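PDB 6LZJ: DNA mismatch repair protein MutL from Aquifex aeolicus VF5, which probably binds and hydrolyses ATP through a GHKL-type ATPase domain, using the nucleotide cycle to coordinate steps of DNA mismatch repair. Local coordinates for residues 32-37 / 50-55; 43-48 / 138-143; 54-59 / 103-108. All coordinates share one frame; numbering follows the deposited sequence.

Contact 1 of 3, residues 32-37 / 50-55; sequences ATKVEV and KDNGTG. With ACP (phosphomethylphosphonic acid adenylate ester), chain C.
Glu-36 and Lys-50 form a hydrogen-bonded antiparallel pair, with Glu-36 N to Lys-50 O and Lys-50 N to Glu-36 O both 2.8 Å; Val-35 and Asp-51 are the adjoining non-hydrogen-bonded pair. The side chain of Asp-51 can be followed outward from this ladder. Asp-51 CB packs on Ala-32 CB at 3.6 Å. With chi1 at 68°, CG sits between the backbone N and the carbonyl carbon, which turns the carboxylate toward its own chain and the nucleotide together. Asp-51 OD1 accepts from Gly-53 N (2.9 Å), closing an Asx turn. At the far tip Asp-51 OD2 accepts from N6 of the bound ATP analogue at 2.8 Å and is also hydrogen-bonded to Ser-27 OG.

The backbone N of Asn-52 still bonds to Lys-34 O, and its side-chain amide adds three more bonds. OD1 receives two successive backbone amides: Thr-33 N and Lys-34 N each lie 2.9 Å from Asn-52 OD1. The Lys-34 donor approaches from 38° above the carbonyl plane. On the other branch, Asn-52 ND2 gives a hydrogen to Thr-33 OG1 (3.0 Å), tilted 18° from the amide plane, while Lys-34 CB and CG lie alongside that nitrogen. Three bonds thus fix the rotation of the amide. Cutting Asn-52 back to an alanine would probably leave the two amides without the acceptor they share and Thr-33 OG1 without this donor, weakening the link between 32-34 and 52.

On the face of Glu-36 and Lys-50, the glutamate makes its salt bridge with Arg-48. Residues 51-55 read DNGTG, which fits the DxGxG motif of the GHKL ATPases. A carboxylate steadied by an Asx turn and a serine, accepting an amino hydrogen, is consistent with recognition of adenine through its exocyclic amine, as in other GHKL ATPases.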
loop_
_atom_site.group_PDB
_atom_site.type_symbol
_atom_site.label_atom_id
_atom_site.label_comp_id
_atom_site.label_asym_id
_atom_site.label_seq_id
_atom_site.Cartn_x
_atom_site.Cartn_y
_atom_site.Cartn_z
ATOM N N ALA A 32 -10.011 -4.675 6.210
ATOM C CA ALA A 32 -9.828 -3.433 6.934
ATOM C C ALA A 32 -10.467 -2.274 6.175
ATOM O O ALA A 32 -10.456 -2.237 4.940
ATOM C CB ALA A 32 -8.335 -3.188 7.159
ATOM N N THR A 33 -11.133 -1.384 6.907
ATOM C CA THR A 33 -11.582 -0.104 6.354
ATOM C C THR A 33 -10.706 1.058 6.788
ATOM O O THR A 33 -10.902 2.196 6.337
ATOM C CB THR A 33 -13.028 0.191 6.744
ATOM O OG1 THR A 33 -13.164 0.193 8.161
ATOM C CG2 THR A 33 -13.947 -0.869 6.166
ATOM N N LYS A 34 -9.758 0.802 7.657
ATOM C CA LYS A 34 -8.827 1.827 8.080
ATOM C C LYS A 34 -7.489 1.146 8.242
ATOM O O LYS A 34 -7.385 0.144 8.965
ATOM C CB LYS A 34 -9.288 2.462 9.402
ATOM C CG LYS A 34 -10.595 3.276 9.294
ATOM C CD LYS A 34 -10.967 3.833 10.676
ATOM C CE LYS A 34 -12.211 4.731 10.629
ATOM N NZ LYS A 34 -12.306 5.577 11.851
ATOM N N VAL A 35 -6.475 1.701 7.583
ATOM C CA VAL A 35 -5.116 1.193 7.573
ATOM C C VAL A 35 -4.204 2.343 7.968
ATOM O O VAL A 35 -4.214 3.395 7.324
ATOM C CB VAL A 35 -4.715 0.667 6.176
ATOM C CG1 VAL A 35 -3.237 0.233 6.176
ATOM C CG2 VAL A 35 -5.564 -0.547 5.789
ATOM N N GLU A 36 -3.428 2.150 9.017
ATOM C CA GLU A 36 -2.534 3.178 9.540
ATOM C C GLU A 36 -1.106 2.667 9.385
ATOM O O GLU A 36 -0.771 1.580 9.861
ATOM C CB GLU A 36 -2.886 3.465 11.001
ATOM C CG GLU A 36 -2.017 4.532 11.649
ATOM C CD GLU A 36 -2.374 4.690 13.122
ATOM O OE1 GLU A 36 -3.507 5.138 13.410
ATOM O OE2 GLU A 36 -1.546 4.317 13.974
ATOM N N VAL A 37 -0.254 3.429 8.681
ATOM C CA VAL A 37 1.130 3.040 8.494
ATOM C C VAL A 37 2.033 4.067 9.144
ATOM O O VAL A 37 1.775 5.274 9.050
ATOM C CB VAL A 37 1.485 2.944 6.999
ATOM C CG1 VAL A 37 2.908 2.524 6.860
ATOM C CG2 VAL A 37 0.579 1.944 6.366
ATOM N N LYS A 50 -1.196 -0.920 11.158
ATOM C CA LYS A 50 -2.323 -1.164 12.045
ATOM C C LYS A 50 -3.589 -1.117 11.242
ATOM O O LYS A 50 -3.801 -0.214 10.415
ATOM C CB LYS A 50 -2.396 -0.129 13.153
ATOM C CG LYS A 50 -3.605 -0.246 14.082
ATOM C CD LYS A 50 -3.554 1.013 14.947
ATOM C CE LYS A 50 -4.524 1.019 16.161
ATOM N NZ LYS A 50 -5.883 1.385 15.700
ATOM N N ASP A 51 -4.439 -2.081 11.499
ATOM C CA ASP A 51 -5.680 -2.119 10.765
ATOM C C ASP A 51 -6.815 -2.472 11.699
ATOM O O ASP A 51 -6.637 -2.976 12.827
ATOM C CB ASP A 51 -5.607 -3.106 9.543
ATOM C CG ASP A 51 -5.511 -4.554 9.952
ATOM O OD1 ASP A 51 -6.431 -5.025 10.657
ATOM O OD2 ASP A 51 -4.542 -5.216 9.560
ATOM N N ASN A 52 -8.018 -2.192 11.201
ATOM C CA ASN A 52 -9.260 -2.522 11.887
ATOM C C ASN A 52 -9.989 -3.707 11.262
ATOM O O ASN A 52 -11.219 -3.736 11.301
ATOM C CB ASN A 52 -10.168 -1.299 12.009
ATOM C CG ASN A 52 -10.667 -0.830 10.686
ATOM O OD1 ASN A 52 -10.171 -1.257 9.652
ATOM N ND2 ASN A 52 -11.678 0.037 10.706
ATOM N N GLY A 53 -9.297 -4.577 10.525
ATOM C CA GLY A 53 -9.939 -5.764 9.987
ATOM C C GLY A 53 -10.290 -6.824 11.025
ATOM O O GLY A 53 -10.200 -6.579 12.235
ATOM N N THR A 54 -10.654 -8.017 10.563
ATOM C CA THR A 54 -11.274 -9.014 11.426
ATOM C C THR A 54 -10.314 -9.658 12.418
ATOM O O THR A 54 -10.768 -10.416 13.285
ATOM C CB THR A 54 -11.934 -10.104 10.575
ATOM O OG1 THR A 54 -11.039 -10.506 9.523
ATOM C CG2 THR A 54 -13.206 -9.562 9.965
ATOM N N GLY A 55 -9.018 -9.397 12.305
ATOM C CA GLY A 55 -8.039 -9.978 13.191
ATOM C C GLY A 55 -7.769 -11.455 12.963
ATOM O O GLY A 55 -8.261 -12.099 12.031
HETATM P PG ACP C . 0.816 -13.971 0.470
HETATM O O1G ACP C . 1.005 -12.831 1.406
HETATM O O2G ACP C . 2.241 -14.661 0.150
HETATM O O3G ACP C . 0.008 -13.565 -0.877
HETATM P PB ACP C . -0.676 -14.748 2.896
HETATM O O1B ACP C . -1.330 -13.435 2.937
HETATM O O2B ACP C . -1.774 -15.894 3.173
HETATM C C3B ACP C . -0.173 -15.249 1.248
HETATM P PA ACP C . 1.049 -13.968 5.001
HETATM O O1A ACP C . 1.076 -12.605 4.331
HETATM O O2A ACP C . 2.351 -14.503 5.520
HETATM O O3A ACP C . 0.523 -15.045 3.907
HETATM O "O5'" ACP C . -0.107 -13.959 6.112
HETATM C "C5'" ACP C . -0.401 -15.257 6.623
HETATM C "C4'" ACP C . -1.810 -15.271 7.177
HETATM O "O4'" ACP C . -1.875 -14.391 8.301
HETATM C "C3'" ACP C . -2.871 -14.750 6.236
HETATM O "O3'" ACP C . -3.353 -15.783 5.364
HETATM C "C2'" ACP C . -3.943 -14.291 7.175
HETATM O "O2'" ACP C . -4.730 -15.450 7.552
HETATM C "C1'" ACP C . -3.185 -13.890 8.432
HETATM N N9 ACP C . -3.019 -12.420 8.496
HETATM C C8 ACP C . -1.851 -11.780 8.323
HETATM N N7 ACP C . -2.019 -10.457 8.481
HETATM C C5 ACP C . -3.303 -10.262 8.797
HETATM C C6 ACP C . -4.135 -9.099 9.134
HETATM N N6 ACP C . -3.593 -7.837 9.120
HETATM N N1 ACP C . -5.423 -9.314 9.406
HETATM C C2 ACP C . -5.959 -10.557 9.429
HETATM N N3 ACP C . -5.289 -11.667 9.124
HETATM C C4 ACP C . -3.956 -11.570 8.829
#

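Contact 2 of 3, residues 43-48 / 138-143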
loop_
_atom_site.group_PDB
_atom_site.type_symbol
_atom_site.label_atom_id
_atom_site.label_comp_id
_atom_site.label_asym_id
_atom_site.label_seq_id
_atom_site.Cartn_x
_atom_site.Cartn_y
_atom_site.Cartn_z
ATOM N N GLY A 43 11.586 3.533 7.544
ATOM C CA GLY A 43 11.281 2.125 7.716
ATOM C C GLY A 43 12.475 1.298 8.118
ATOM O O GLY A 43 12.326 0.113 8.411
ATOM N N LYS A 44 13.668 1.884 8.151
ATOM C CA LYS A 44 14.824 1.090 8.541
ATOM C C LYS A 44 14.821 0.803 10.024
ATOM O O LYS A 44 15.334 -0.232 10.451
ATOM C CB LYS A 44 16.115 1.812 8.203
ATOM C CG LYS A 44 16.371 2.001 6.755
ATOM C CD LYS A 44 17.629 2.823 6.641
ATOM C CE LYS A 44 18.036 2.984 5.226
ATOM N NZ LYS A 44 19.406 3.519 5.168
ATOM N N ARG A 45 14.310 1.744 10.812
ATOM C CA ARG A 45 14.198 1.601 12.252
ATOM C C ARG A 45 12.874 0.952 12.640
ATOM O O ARG A 45 12.864 -0.031 13.390
ATOM C CB ARG A 45 14.400 2.959 12.941
ATOM C CG ARG A 45 14.298 2.858 14.419
ATOM C CD ARG A 45 15.006 3.976 15.174
ATOM N NE ARG A 45 14.939 3.690 16.602
ATOM C CZ ARG A 45 15.695 2.775 17.207
ATOM N NH1 ARG A 45 15.555 2.545 18.501
ATOM N NH2 ARG A 45 16.587 2.082 16.511
ATOM N N LEU A 46 11.748 1.547 12.233
ATOM C CA LEU A 46 10.450 0.916 12.491
ATOM C C LEU A 46 9.515 0.982 11.294
ATOM O O LEU A 46 9.355 2.024 10.657
ATOM C CB LEU A 46 9.759 1.582 13.670
ATOM C CG LEU A 46 8.289 1.176 13.861
ATOM C CD1 LEU A 46 8.190 -0.216 14.330
ATOM C CD2 LEU A 46 7.661 2.106 14.876
ATOM N N ILE A 47 8.805 -0.116 11.049
ATOM C CA ILE A 47 7.643 -0.127 10.182
ATOM C C ILE A 47 6.500 -0.652 11.024
ATOM O O ILE A 47 6.592 -1.773 11.540
ATOM C CB ILE A 47 7.861 -1.053 8.971
ATOM C CG1 ILE A 47 9.101 -0.633 8.145
ATOM C CG2 ILE A 47 6.578 -1.186 8.115
ATOM C CD1 ILE A 47 9.647 -1.836 7.359
ATOM N N ARG A 48 5.432 0.133 11.165
ATOM C CA ARG A 48 4.234 -0.326 11.858
ATOM C C ARG A 48 3.022 -0.221 10.936
ATOM O O ARG A 48 2.790 0.833 10.318
ATOM C CB ARG A 48 4.025 0.467 13.167
ATOM C CG ARG A 48 2.835 0.005 13.988
ATOM C CD ARG A 48 2.664 0.798 15.282
ATOM N NE ARG A 48 2.680 2.240 15.029
ATOM C CZ ARG A 48 1.594 2.956 14.751
ATOM N NH1 ARG A 48 0.406 2.366 14.705
ATOM N NH2 ARG A 48 1.688 4.257 14.518
ATOM N N GLU A 138 4.601 -4.741 13.887
ATOM C CA GLU A 138 5.723 -3.835 14.104
ATOM C C GLU A 138 6.996 -4.545 13.700
ATOM O O GLU A 138 7.315 -5.632 14.214
ATOM C CB GLU A 138 5.806 -3.399 15.573
ATOM C CG GLU A 138 4.585 -2.609 15.959
ATOM C CD GLU A 138 4.628 -2.059 17.371
ATOM O OE1 GLU A 138 5.701 -2.081 18.021
ATOM O OE2 GLU A 138 3.562 -1.594 17.802
ATOM N N VAL A 139 7.701 -3.949 12.748
ATOM C CA VAL A 139 8.883 -4.557 12.151
ATOM C C VAL A 139 10.034 -3.597 12.434
ATOM O O VAL A 139 10.047 -2.480 11.911
ATOM C CB VAL A 139 8.714 -4.768 10.645
ATOM C CG1 VAL A 139 9.974 -5.374 10.044
ATOM C CG2 VAL A 139 7.546 -5.708 10.382
ATOM N N ARG A 140 10.962 -4.013 13.297
ATOM C CA ARG A 140 12.037 -3.144 13.739
ATOM C C ARG A 140 13.377 -3.684 13.291
ATOM O O ARG A 140 13.590 -4.904 13.199
ATOM C CB ARG A 140 12.067 -2.993 15.284
ATOM C CG ARG A 140 10.935 -2.149 15.806
ATOM C CD ARG A 140 11.167 -1.833 17.277
ATOM N NE ARG A 140 10.236 -0.782 17.711
ATOM C CZ ARG A 140 10.482 0.525 17.640
ATOM N NH1 ARG A 140 11.642 0.973 17.161
ATOM N NH2 ARG A 140 9.561 1.393 18.050
ATOM N N ASP A 141 14.274 -2.729 13.029
ATOM C CA ASP A 141 15.683 -2.988 12.758
ATOM C C ASP A 141 15.839 -3.952 11.597
ATOM O O ASP A 141 16.510 -4.963 11.711
ATOM C CB ASP A 141 16.404 -3.492 14.012
ATOM C CG ASP A 141 16.485 -2.415 15.092
ATOM O OD1 ASP A 141 16.321 -1.217 14.749
ATOM O OD2 ASP A 141 16.703 -2.756 16.278
ATOM N N LEU A 142 15.146 -3.632 10.496
ATOM C CA LEU A 142 15.134 -4.484 9.301
ATOM C C LEU A 142 16.554 -4.826 8.856
ATOM O O LEU A 142 17.422 -3.938 8.762
ATOM C CB LEU A 142 14.370 -3.768 8.174
ATOM C CG LEU A 142 14.037 -4.633 6.943
ATOM C CD1 LEU A 142 13.133 -5.835 7.257
ATOM C CD2 LEU A 142 13.438 -3.793 5.809
ATOM N N PHE A 143 16.774 -6.118 8.563
ATOM C CA PHE A 143 18.094 -6.678 8.226
ATOM C C PHE A 143 19.167 -6.408 9.303
ATOM O O PHE A 143 20.359 -6.289 8.988
ATOM C CB PHE A 143 18.571 -6.152 6.869
ATOM C CG PHE A 143 17.563 -6.324 5.771
ATOM C CD1 PHE A 143 17.049 -7.593 5.480
ATOM C CD2 PHE A 143 17.156 -5.233 5.011
ATOM C CE1 PHE A 143 16.100 -7.740 4.435
ATOM C CE2 PHE A 143 16.231 -5.392 3.991
ATOM C CZ PHE A 143 15.705 -6.639 3.730
HETATM O O HOH W 1 12.597 -1.875 10.318
HETATM O O HOH W 2 12.769 3.866 18.584
#
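Backbone hydrogen bonds set the register between Ile-47 and Val-139: Ile-47 N reaches Val-139 O at 2.8 Å and Val-139 N reaches Ile-47 O at 2.7 Å. The strand axes run 170° apart, which makes the pairing antiparallel. Beyond the strand ends Asp-141 N bonds to Arg-45 O (3.1 Å), and Leu-142 N makes a weak bond to Lys-44 O. Beside that weak bond a water accepts from Leu-142 N and lies within bonding distance of Gly-43 O and Val-139 O, so it spans both segments.

Apolar packing divides by face. Ile-47 and Val-139 meet CB to CB and both touch helix 16-29, Ile-47 through Pro-16, Val-19 and Val-20. On the other face the methyl groups of Leu-46 lie over one face of the Arg-140 guanidinium, CD1 offset toward its rim, while Leu-46 CD1 touches Arg-140 CG at 3.7 Å. Arg-48 CG lies 3.7 Å from Glu-138 CG, and Arg-48 CD rests against Glu-138 OE2; the charged atoms themselves do not meet.

Most charged ends find their partners outside the two segments. Arg-48 salt-bridges to Glu-38 and Glu-136, and Glu-138 to Arg-104. Arg-45, extended from CG to NE with CG anti to the backbone N (chi1 -180°), carries its guanidinium back over the partner segment. There a long ion pair joins Arg-45 NH2 to Asp-141 OD1 at 3.7 Å, with the oxygen well out of plane. Arg-140 NH1 stands over one face of the same group; a water bridges the two from the side, accepting from Arg-45 NE (2.9 Å) and weakly from Arg-140 NH1.

Arg-45 and Leu-46 both oppose Val-40, a classic beta bulge at the start of a central strand of the mixed sheet that, backed by helices, forms the GHKL ATPase fold.

Contact 3 of 3, residues 54-59 / 103-108; sequences TGIHPE and LRSRFF. With ACP (phosphomethylphosphonic acid adenylate ester), chain C.
The backbone of 54-59 passes the end of strand 100-106 at a steep angle, the end-to-end directions lying 115° apart, and comes nearest where Gly-55 meets Phe-107, with 4.2 Å between their CA atoms. Phe-108 N bonds to Thr-54 O at 2.9 Å. Gly-55 has positive phi, and a CB there would run into Arg-106 O, so both backbone shape and packing call for glycine.

Ser-105 holds the next residue. Its OG, placed anti to the backbone N (chi1 -170°), accepts from Ile-56 N at 2.8 Å and is also hydrogen-bonded to Gly-134 O and Thr-135 OG1. A water donates to both Ile-56 O and Ser-105 O, so both polar backbone atoms of Ile-56 are tied to this serine.

Ile-56 itself reaches two ways from CD1: to Leu-103 CD2 at 4.0 Å, and over a face of the adenine, where Ile-56 CD1 lies 3.7 Å from C4 of the nucleotide. Its CG1 approaches ligand N3.

Phe-107 is sandwiched between His-57 CB on one face and Phe-108 CD1 toward the rim of the other. His-57 CB sits over the ring centre, 4.0 Å from the Phe-107 centroid, a CH-pi contact; the His-57 ring follows with its edge toward that face, in an offset edge-to-face pair with planes at 64°. Thr-54 CB and Phe-108 CD1 lie 3.9 Å apart.

His-57 is the N-cap of the short, weakly bonded helix 58-61, its ND1 accepting from Glu-59 N at 2.8 Å nearly in the ring plane. That bond needs ND1 without a proton, consistent with a neutral ring protonated at NE2. The capped turn and the serine grip are consistent with a loop held so that Ile-56 offers an apolar surface to the adenine.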
loop_
_atom_site.group_PDB
_atom_site.type_symbol
_atom_site.label_atom_id
_atom_site.label_comp_id
_atom_site.label_asym_id
_atom_site.label_seq_id
_atom_site.Cartn_x
_atom_site.Cartn_y
_atom_site.Cartn_z
ATOM N N THR A 54 -10.654 -8.017 10.563
ATOM C CA THR A 54 -11.274 -9.014 11.426
ATOM C C THR A 54 -10.314 -9.658 12.418
ATOM O O THR A 54 -10.768 -10.416 13.285
ATOM C CB THR A 54 -11.934 -10.104 10.575
ATOM O OG1 THR A 54 -11.039 -10.506 9.523
ATOM C CG2 THR A 54 -13.206 -9.562 9.965
ATOM N N GLY A 55 -9.018 -9.397 12.305
ATOM C CA GLY A 55 -8.039 -9.978 13.191
ATOM C C GLY A 55 -7.769 -11.455 12.963
ATOM O O GLY A 55 -8.261 -12.099 12.031
ATOM N N ILE A 56 -6.943 -11.982 13.857
ATOM C CA ILE A 56 -6.497 -13.368 13.826
ATOM C C ILE A 56 -6.892 -13.986 15.153
ATOM O O ILE A 56 -6.660 -13.378 16.199
ATOM C CB ILE A 56 -4.974 -13.458 13.601
ATOM C CG1 ILE A 56 -4.561 -12.634 12.371
ATOM C CG2 ILE A 56 -4.526 -14.895 13.406
ATOM C CD1 ILE A 56 -3.088 -12.202 12.375
ATOM N N HIS A 57 -7.501 -15.184 15.114
ATOM C CA HIS A 57 -7.890 -15.865 16.342
ATOM C C HIS A 57 -6.643 -16.190 17.161
ATOM O O HIS A 57 -5.584 -16.460 16.580
ATOM C CB HIS A 57 -8.663 -17.153 16.034
ATOM C CG HIS A 57 -9.213 -17.834 17.249
ATOM N ND1 HIS A 57 -8.423 -18.529 18.142
ATOM C CD2 HIS A 57 -10.476 -17.910 17.729
ATOM C CE1 HIS A 57 -9.176 -19.016 19.109
ATOM N NE2 HIS A 57 -10.425 -18.648 18.889
ATOM N N PRO A 58 -6.707 -16.121 18.499
ATOM C CA PRO A 58 -5.505 -16.453 19.286
ATOM C C PRO A 58 -4.863 -17.775 18.892
ATOM O O PRO A 58 -3.635 -17.893 18.843
ATOM C CB PRO A 58 -6.036 -16.487 20.730
ATOM C CG PRO A 58 -7.145 -15.510 20.729
ATOM C CD PRO A 58 -7.799 -15.623 19.355
ATOM N N GLU A 59 -5.681 -18.773 18.591
ATOM C CA GLU A 59 -5.192 -20.080 18.178
ATOM C C GLU A 59 -4.368 -20.028 16.890
ATOM O O GLU A 59 -3.529 -20.911 16.672
ATOM C CB GLU A 59 -6.406 -21.000 18.018
ATOM C CG GLU A 59 -6.142 -22.457 17.802
ATOM C CD GLU A 59 -7.449 -23.240 17.694
ATOM O OE1 GLU A 59 -7.718 -23.815 16.611
ATOM O OE2 GLU A 59 -8.218 -23.258 18.689
ATOM N N LEU A 103 3.781 -9.079 16.190
ATOM C CA LEU A 103 2.434 -8.993 15.637
ATOM C C LEU A 103 1.459 -9.140 16.788
ATOM O O LEU A 103 1.564 -10.091 17.563
ATOM C CB LEU A 103 2.186 -10.069 14.587
ATOM C CG LEU A 103 0.775 -10.230 14.026
ATOM C CD1 LEU A 103 0.891 -10.781 12.578
ATOM C CD2 LEU A 103 -0.052 -11.191 14.835
ATOM N N ARG A 104 0.519 -8.216 16.911
ATOM C CA ARG A 104 -0.578 -8.390 17.857
ATOM C C ARG A 104 -1.887 -8.384 17.083
ATOM O O ARG A 104 -2.011 -7.694 16.052
ATOM C CB ARG A 104 -0.547 -7.312 18.970
ATOM C CG ARG A 104 -0.701 -5.846 18.524
ATOM C CD ARG A 104 -0.537 -4.931 19.720
ATOM N NE ARG A 104 0.854 -4.996 20.146
ATOM C CZ ARG A 104 1.798 -4.189 19.689
ATOM N NH1 ARG A 104 1.492 -3.273 18.774
ATOM N NH2 ARG A 104 3.051 -4.312 20.126
ATOM N N SER A 105 -2.832 -9.201 17.518
ATOM C CA SER A 105 -4.115 -9.249 16.831
ATOM C C SER A 105 -5.234 -9.626 17.777
ATOM O O SER A 105 -5.076 -10.495 18.639
ATOM C CB SER A 105 -4.085 -10.239 15.653
ATOM O OG SER A 105 -5.284 -10.042 14.908
ATOM N N ARG A 106 -6.369 -8.970 17.597
ATOM C CA ARG A 106 -7.568 -9.308 18.336
ATOM C C ARG A 106 -8.629 -9.709 17.325
ATOM O O ARG A 106 -9.002 -8.923 16.438
ATOM C CB ARG A 106 -8.036 -8.168 19.220
ATOM C CG ARG A 106 -9.288 -8.520 20.011
ATOM C CD ARG A 106 -9.734 -7.291 20.758
ATOM N NE ARG A 106 -11.143 -7.369 21.111
ATOM C CZ ARG A 106 -11.761 -6.374 21.723
ATOM N NH1 ARG A 106 -11.053 -5.290 22.014
ATOM N NH2 ARG A 106 -13.060 -6.454 22.013
ATOM N N PHE A 107 -9.072 -10.951 17.446
ATOM C CA PHE A 107 -10.072 -11.510 16.561
ATOM C C PHE A 107 -11.426 -10.876 16.862
ATOM O O PHE A 107 -11.757 -10.593 18.022
ATOM C CB PHE A 107 -10.071 -13.023 16.781
ATOM C CG PHE A 107 -10.807 -13.825 15.753
ATOM C CD1 PHE A 107 -10.493 -13.731 14.410
ATOM C CD2 PHE A 107 -11.738 -14.745 16.157
ATOM C CE1 PHE A 107 -11.154 -14.506 13.476
ATOM C CE2 PHE A 107 -12.413 -15.534 15.232
ATOM C CZ PHE A 107 -12.116 -15.406 13.892
ATOM N N PHE A 108 -12.213 -10.638 15.811
ATOM C CA PHE A 108 -13.498 -9.995 16.011
ATOM C C PHE A 108 -14.384 -10.755 16.999
ATOM O O PHE A 108 -15.268 -10.142 17.604
ATOM C CB PHE A 108 -14.203 -9.819 14.671
ATOM C CG PHE A 108 -14.756 -11.101 14.095
ATOM C CD1 PHE A 108 -13.959 -11.917 13.313
ATOM C CD2 PHE A 108 -16.077 -11.463 14.320
ATOM C CE1 PHE A 108 -14.451 -13.081 12.762
ATOM C CE2 PHE A 108 -16.600 -12.634 13.767
ATOM C CZ PHE A 108 -15.781 -13.452 12.999
HETATM P PG ACP C . 0.816 -13.971 0.470
HETATM O O1G ACP C . 1.005 -12.831 1.406
HETATM O O2G ACP C . 2.241 -14.661 0.150
HETATM O O3G ACP C . 0.008 -13.565 -0.877
HETATM P PB ACP C . -0.676 -14.748 2.896
HETATM O O1B ACP C . -1.330 -13.435 2.937
HETATM O O2B ACP C . -1.774 -15.894 3.173
HETATM C C3B ACP C . -0.173 -15.249 1.248
HETATM P PA ACP C . 1.049 -13.968 5.001
HETATM O O1A ACP C . 1.076 -12.605 4.331
HETATM O O2A ACP C . 2.351 -14.503 5.520
HETATM O O3A ACP C . 0.523 -15.045 3.907
HETATM O "O5'" ACP C . -0.107 -13.959 6.112
HETATM C "C5'" ACP C . -0.401 -15.257 6.623
HETATM C "C4'" ACP C . -1.810 -15.271 7.177
HETATM O "O4'" ACP C . -1.875 -14.391 8.301
HETATM C "C3'" ACP C . -2.871 -14.750 6.236
HETATM O "O3'" ACP C . -3.353 -15.783 5.364
HETATM C "C2'" ACP C . -3.943 -14.291 7.175
HETATM O "O2'" ACP C . -4.730 -15.450 7.552
HETATM C "C1'" ACP C . -3.185 -13.890 8.432
HETATM N N9 ACP C . -3.019 -12.420 8.496
HETATM C C8 ACP C . -1.851 -11.780 8.323
HETATM N N7 ACP C . -2.019 -10.457 8.481
HETATM C C5 ACP C . -3.303 -10.262 8.797
HETATM C C6 ACP C . -4.135 -9.099 9.134
HETATM N N6 ACP C . -3.593 -7.837 9.120
HETATM N N1 ACP C . -5.423 -9.314 9.406
HETATM C C2 ACP C . -5.959 -10.557 9.429
HETATM N N3 ACP C . -5.289 -11.667 9.124
HETATM C C4 ACP C . -3.956 -11.570 8.829
HETATM O O HOH W 3 -5.712 -13.109 18.595
#

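In the fold
From the N terminus, the chain enters contact 1 at 32-37, turns through the hairpin of strands 34-40 and 46-51, and closes a short loop at 50-55. Contact 2 opens inside that hairpin, at 43-48, so the two cross; it closes only after ninety residues, at 138-143. Contact 3 falls wholly within that long loop, starting on Thr-54 and Gly-55, where contact 1 ends. Contacts 1 and 2 pair strands 34-40, 46-51 and 134-140, while contact 3 ties the loop after 46-51 to strand 100-106, the next in the sheet; Glu-138 and Arg-104 link contacts 2 and 3 by a salt bridge. Contacts 1 and 3 meet the adenine; contact 2 lies farther along the strands.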